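PDB 3RZA: tripeptidase from Staphylococcus aureus subsp. aureus, which probably cleaves tripeptides as a metal-dependent peptidase of the M20/M25/M40 family, holding zinc and calcium ions at its metal sites. Local coordinates for residues A318-K321 with I322-S326; S346-N349 with T350-I353; M372-K375 with S376-L380. All blocks are in the same frame, centred on the assembly; numbering follows the deposited sequence.

Contact 1 of 3, residues A318-K321 with I322-S326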
# COMPACT_ATOMS: atom_id res chain seq x y z
N ALA A 318 -12.03 -38.41 28.24
CA ALA A 318 -13.35 -38.89 27.80
C ALA A 318 -13.84 -38.23 26.52
O ALA A 318 -14.34 -38.92 25.62
CB ALA A 318 -14.40 -38.66 28.92
N VAL A 319 -13.69 -36.90 26.44
CA VAL A 319 -14.13 -36.14 25.26
C VAL A 319 -13.47 -36.59 23.94
O VAL A 319 -14.13 -36.63 22.90
CB VAL A 319 -13.97 -34.60 25.47
CG1 VAL A 319 -12.50 -34.18 25.62
CG2 VAL A 319 -14.65 -33.84 24.35
N VAL A 320 -12.19 -36.96 24.00
CA VAL A 320 -11.45 -37.43 22.82
C VAL A 320 -11.86 -38.86 22.47
O VAL A 320 -12.13 -39.17 21.31
CB VAL A 320 -9.92 -37.38 23.03
CG1 VAL A 320 -9.19 -37.87 21.79
CG2 VAL A 320 -9.45 -35.96 23.42
N LYS A 321 -11.90 -39.72 23.48
CA LYS A 321 -12.25 -41.14 23.29
C LYS A 321 -13.67 -41.36 22.76
O LYS A 321 -13.88 -42.20 21.89
CB LYS A 321 -12.05 -41.92 24.60
CG LYS A 321 -10.55 -42.00 25.06
CD LYS A 321 -9.80 -43.11 24.30
CE LYS A 321 -8.29 -42.83 24.10
NZ LYS A 321 -7.95 -42.05 22.84
N ILE A 322 -14.63 -40.57 23.24
CA ILE A 322 -16.01 -40.62 22.73
C ILE A 322 -16.10 -40.16 21.24
O ILE A 322 -16.79 -40.80 20.43
CB ILE A 322 -16.98 -39.83 23.64
CG1 ILE A 322 -17.09 -40.52 25.02
CG2 ILE A 322 -18.34 -39.71 23.00
CD1 ILE A 322 -17.62 -39.61 26.15
N ALA A 323 -15.34 -39.13 20.86
CA ALA A 323 -15.29 -38.69 19.44
C ALA A 323 -14.69 -39.76 18.52
O ALA A 323 -15.21 -40.03 17.41
CB ALA A 323 -14.49 -37.37 19.30
N GLN A 324 -13.60 -40.38 18.99
CA GLN A 324 -12.97 -41.45 18.24
C GLN A 324 -13.86 -42.70 18.17
O GLN A 324 -13.97 -43.31 17.11
CB GLN A 324 -11.60 -41.81 18.84
CG GLN A 324 -10.52 -40.75 18.65
CD GLN A 324 -9.23 -41.22 19.24
OE1 GLN A 324 -9.10 -41.32 20.45
NE2 GLN A 324 -8.28 -41.61 18.38
N GLU A 325 -14.52 -43.06 19.28
CA GLU A 325 -15.46 -44.22 19.30
C GLU A 325 -16.62 -44.03 18.30
O GLU A 325 -16.92 -44.94 17.51
CB GLU A 325 -16.03 -44.45 20.71
CG GLU A 325 -16.92 -45.73 20.85
CD GLU A 325 -17.54 -45.90 22.26
OE1 GLU A 325 -17.08 -45.24 23.22
OE2 GLU A 325 -18.49 -46.70 22.39
N SER A 326 -17.23 -42.84 18.33
CA SER A 326 -18.33 -42.47 17.38
C SER A 326 -17.87 -42.59 15.91
O SER A 326 -18.58 -43.14 15.07
CB SER A 326 -18.88 -41.07 17.67
OG SER A 326 -17.98 -40.00 17.29

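Contact 2 of 3, residues S346-N349 with T350-I353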
# COMPACT_ATOMS: atom_id res chain seq x y z
N SER A 346 -11.66 -22.87 20.93
CA SER A 346 -10.48 -22.22 21.53
C SER A 346 -10.86 -21.31 22.69
O SER A 346 -10.12 -21.22 23.66
CB SER A 346 -9.71 -21.39 20.49
OG SER A 346 -9.35 -22.13 19.32
N ILE A 347 -12.02 -20.64 22.58
CA ILE A 347 -12.51 -19.78 23.65
C ILE A 347 -13.19 -20.59 24.75
O ILE A 347 -12.96 -20.32 25.94
CB ILE A 347 -13.48 -18.71 23.12
CG1 ILE A 347 -12.81 -17.84 22.05
CG2 ILE A 347 -13.98 -17.82 24.27
CD1 ILE A 347 -11.42 -17.22 22.45
N ILE A 348 -13.99 -21.58 24.36
CA ILE A 348 -14.80 -22.33 25.33
C ILE A 348 -13.91 -23.15 26.27
O ILE A 348 -14.20 -23.21 27.47
CB ILE A 348 -15.84 -23.28 24.63
CG1 ILE A 348 -16.83 -22.48 23.75
CG2 ILE A 348 -16.57 -24.20 25.68
CD1 ILE A 348 -18.14 -22.20 24.38
N ASN A 349 -12.83 -23.73 25.74
CA ASN A 349 -11.77 -24.34 26.58
C ASN A 349 -11.27 -23.44 27.71
O ASN A 349 -11.02 -23.95 28.80
CB ASN A 349 -10.57 -24.84 25.73
CG ASN A 349 -10.77 -26.27 25.18
OD1 ASN A 349 -10.93 -27.22 25.95
ND2 ASN A 349 -10.76 -26.43 23.85
N THR A 350 -11.17 -22.12 27.49
CA THR A 350 -10.76 -21.17 28.57
C THR A 350 -11.77 -21.03 29.73
O THR A 350 -11.41 -20.56 30.80
CB THR A 350 -10.41 -19.73 28.05
OG1 THR A 350 -11.62 -18.98 27.82
CG2 THR A 350 -9.54 -19.77 26.78
N PHE A 351 -13.02 -21.45 29.51
CA PHE A 351 -14.01 -21.59 30.59
C PHE A 351 -13.84 -22.88 31.43
O PHE A 351 -14.61 -23.10 32.35
CB PHE A 351 -15.47 -21.57 30.04
CG PHE A 351 -15.78 -20.43 29.08
CD1 PHE A 351 -15.12 -19.18 29.15
CD2 PHE A 351 -16.79 -20.59 28.13
CE1 PHE A 351 -15.45 -18.15 28.24
CE2 PHE A 351 -17.13 -19.56 27.22
CZ PHE A 351 -16.45 -18.34 27.28
N GLY A 352 -12.88 -23.75 31.09
CA GLY A 352 -12.67 -25.01 31.81
C GLY A 352 -13.54 -26.18 31.37
O GLY A 352 -13.61 -27.17 32.08
N ILE A 353 -14.21 -26.07 30.22
CA ILE A 353 -15.02 -27.15 29.65
C ILE A 353 -14.18 -27.78 28.51
O ILE A 353 -14.06 -27.14 27.45
CB ILE A 353 -16.39 -26.62 29.07
CG1 ILE A 353 -17.23 -25.91 30.15
CG2 ILE A 353 -17.18 -27.76 28.47
CD1 ILE A 353 -18.50 -25.26 29.61

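Contact 3 of 3, residues M372-K375 with S376-L380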
# COMPACT_ATOMS: atom_id res chain seq x y z
N MSE A 372 -19.94 -28.76 -0.30
CA MSE A 372 -20.23 -29.71 0.79
C MSE A 372 -20.53 -31.07 0.18
O MSE A 372 -21.49 -31.17 -0.60
CB MSE A 372 -21.42 -29.22 1.62
CG MSE A 372 -21.69 -30.02 2.88
SE MSE A 372 -20.26 -30.01 4.15
CE MSE A 372 -20.76 -31.52 5.22
N PRO A 373 -19.74 -32.12 0.53
CA PRO A 373 -20.16 -33.45 0.10
C PRO A 373 -21.41 -33.91 0.85
O PRO A 373 -21.46 -33.78 2.08
CB PRO A 373 -18.95 -34.34 0.43
CG PRO A 373 -17.89 -33.40 1.00
CD PRO A 373 -18.55 -32.18 1.40
N ILE A 374 -22.40 -34.42 0.12
CA ILE A 374 -23.65 -34.93 0.72
C ILE A 374 -23.33 -36.11 1.66
O ILE A 374 -23.87 -36.19 2.74
CB ILE A 374 -24.72 -35.35 -0.37
CG1 ILE A 374 -25.22 -34.14 -1.16
CG2 ILE A 374 -25.92 -36.06 0.26
CD1 ILE A 374 -25.82 -34.53 -2.59
N LYS A 375 -22.41 -36.99 1.24
CA LYS A 375 -22.03 -38.14 2.07
C LYS A 375 -21.43 -37.68 3.43
O LYS A 375 -21.72 -38.29 4.46
CB LYS A 375 -21.05 -39.07 1.33
CG LYS A 375 -20.62 -40.32 2.12
CD LYS A 375 -19.77 -41.23 1.29
CE LYS A 375 -19.39 -42.46 2.07
NZ LYS A 375 -18.47 -43.33 1.26
N SER A 376 -20.66 -36.61 3.42
CA SER A 376 -20.10 -36.02 4.68
C SER A 376 -21.17 -35.42 5.61
O SER A 376 -21.11 -35.58 6.83
CB SER A 376 -19.02 -34.98 4.36
OG SER A 376 -17.90 -35.60 3.76
N LEU A 377 -22.16 -34.75 5.01
CA LEU A 377 -23.26 -34.20 5.76
C LEU A 377 -24.04 -35.31 6.47
O LEU A 377 -24.36 -35.18 7.62
CB LEU A 377 -24.19 -33.40 4.84
CG LEU A 377 -25.36 -32.65 5.43
CD1 LEU A 377 -24.90 -31.47 6.27
CD2 LEU A 377 -26.27 -32.19 4.29
N ASN A 378 -24.35 -36.38 5.74
CA ASN A 378 -25.01 -37.58 6.31
C ASN A 378 -24.20 -38.21 7.44
O ASN A 378 -24.73 -38.44 8.52
CB ASN A 378 -25.27 -38.62 5.21
CG ASN A 378 -26.27 -38.14 4.15
OD1 ASN A 378 -27.09 -37.25 4.41
ND2 ASN A 378 -26.20 -38.73 2.94
N LEU A 379 -22.91 -38.44 7.20
CA LEU A 379 -22.02 -39.00 8.23
C LEU A 379 -21.87 -38.12 9.47
O LEU A 379 -21.76 -38.66 10.58
CB LEU A 379 -20.60 -39.33 7.65
CG LEU A 379 -20.52 -40.52 6.69
CD1 LEU A 379 -19.15 -40.54 6.02
CD2 LEU A 379 -20.81 -41.89 7.39
N LEU A 380 -21.84 -36.79 9.30
CA LEU A 380 -21.69 -35.85 10.43
C LEU A 380 -22.90 -35.87 11.35
O LEU A 380 -22.75 -35.89 12.56
CB LEU A 380 -21.46 -34.40 9.94
CG LEU A 380 -21.24 -33.29 11.00
CD1 LEU A 380 -19.95 -33.54 11.83
CD2 LEU A 380 -21.24 -31.87 10.35

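Contact 1 of 3, residues A318-K321 with I322-S326
The flat amide of Gln324 meets Lys321 through its oxygen and not through a face. Lys321 NZ donates to Gln324 OE1 at 2.8 Å and lies in the carbonyl plane, with a C=O...N angle of 158°. The same OE1 has the methyl CG1 of Val320 beside it at 3.7 Å. The other end of the amide is also used, since Gln324 NE2 binds the carbonyl of Ala334. The side chains of Lys321 and Gln324 run alongside each other. The lysine chain bends at chi2 (-81°) and again at chi4 (-89°), which curls NZ back to the glutamine. NZ has a second and stronger partner in Asp315 O, just ahead of helix 318-329.

Ile322 lies against the carbonyl oxygen of Ala318, one turn before it. Its CG1 is 3.2 Å from Ala318 O, and that oxygen also accepts Ile322 N at 2.9 Å. Ala323 N reaches Val319 O only weakly, at 3.4 Å. Val319 O has a further donor in Tyr183 OH. Ser326 OG turns back to Ala323 O at 2.8 Å and also pairs with Gln383 of helix 374-393.

The contact is the first turns of an amphipathic helix. Val319, Val320 and Ala323 pack on strand 355-359. On the exposed flank, Lys321 and Gln324 bond to each other and to the loops at both ends, so the lysine ammonium is held by neutral carbonyl oxygens of this chain.

Contact 2 of 3, residues S346-N349 with T350-I353
Thr350 folds back on Ile347 in the connection that leads from helix 344-348 to strand 355-359 of the main sheet. Successive bonds from residue i+3 to residue i mark the turn. Thr350 OG1 donates to Ile347 O at 2.7 Å, in the carbonyl plane, and Thr350 N adds a weak bond to the same oxygen. The torsion chi1 of 80° sets OG1 between the backbone N and the carbonyl carbon, facing that oxygen. The methyl CG2 then rests 3.5 Å from Ser346 O.

Phe351 follows. Its N binds Ile348 O at 2.9 Å, the donor standing well above the carbonyl plane. The ring turns back toward Ile347 and Ile348. Ile347 O sits over the centre of one face, 3.9 Å above the plane. Two isoleucines meet the ring carbons: Ile347 CG2 reaches CZ of Phe351, and Ile348 CD1 lies 4.0 Å from Phe351 CE2.

Gly352 has a left-handed backbone (phi 84°), which suits a residue without a side chain. Its N closes the next turn on Asn349 O at 3.0 Å. The amide of Asn349 is turned to Ser355, and Asn349 ND2 donates to Ser355 O, at the start of the strand.

Ile353 leaves the turn beside Tyr94 of strand 93-98. Its CB rests 4.2 Å from CG2 of Ile348.

Contact 3 of 3, residues M372-K375 with S376-L380
Met372, a selenomethionine here, packs its terminal methyl against the first turn of helix 374-393. This is the tight side of the contact. The chain runs out from the strand with CG anti to the backbone N (chi1 -173°), then bends at chi2. The bend brings CE against the helix backbone, 3.5 Å from Leu377 N and 3.9 Å from Leu377 CB. The methyl also touches the backbone of Ser376. Beyond it stand Ala128 and Ala132 of helix 128-147, and Leu377 meets Ala132 as well, so this corner is buried. Leu377 also touches Leu26 of helix 23-34.

Pro373 joins the two parts. Its carbonyl accepts Leu377 N at 3.2 Å, the first i to i+4 bond of the helix. The CB-CG side of its ring touches the hydroxyl of Ser376, with Pro373 CG 3.5 Å from Ser376 OG. This approach is a van der Waals one. The side chains of Ile374 and Asn378 run alongside each other, and CG2 of Ile374 is 3.8 Å from Asn378 ND2. In the backbone, Asn378 N binds Ile374 O in a nearly straight bond (N-H...O 172°).

The loose side belongs to Lys375. Its chain is fully extended and touches Leu379 only lightly, with Lys375 CG 4.2 Å from Leu379 CD1. The exposed tip, NZ, bonds to a tetraethylene glycol molecule that probably came from the crystallisation liquor. The backbone bond from Leu379 N to Lys375 O also joins these two residues.

The arrangement is a strand-to-helix junction with a proline at the N-cap. Strand 371-373, outermost in this chain's three-stranded antiparallel sheet, passes here straight into the long C-terminal helix.

The three contacts follow one another along the chain and do not touch. The centres of contacts 1 and 2 are about 18 Å apart, those of contacts 1 and 3 about 20 Å apart, and those of contacts 2 and 3 about 28 Å apart. Ile313 bridges contacts 1 and 2, touching Val319, Val320 and Asn349. Gln383, on the helix begun in contact 3, reaches contact 1. In contact 2 the side chain of Ser346 is about 11 Å from zinc. Contact 3 packs on helix 128-147, which carries Asp129. That aspartate is shared by zinc and one calcium ion, at what is probably the active site.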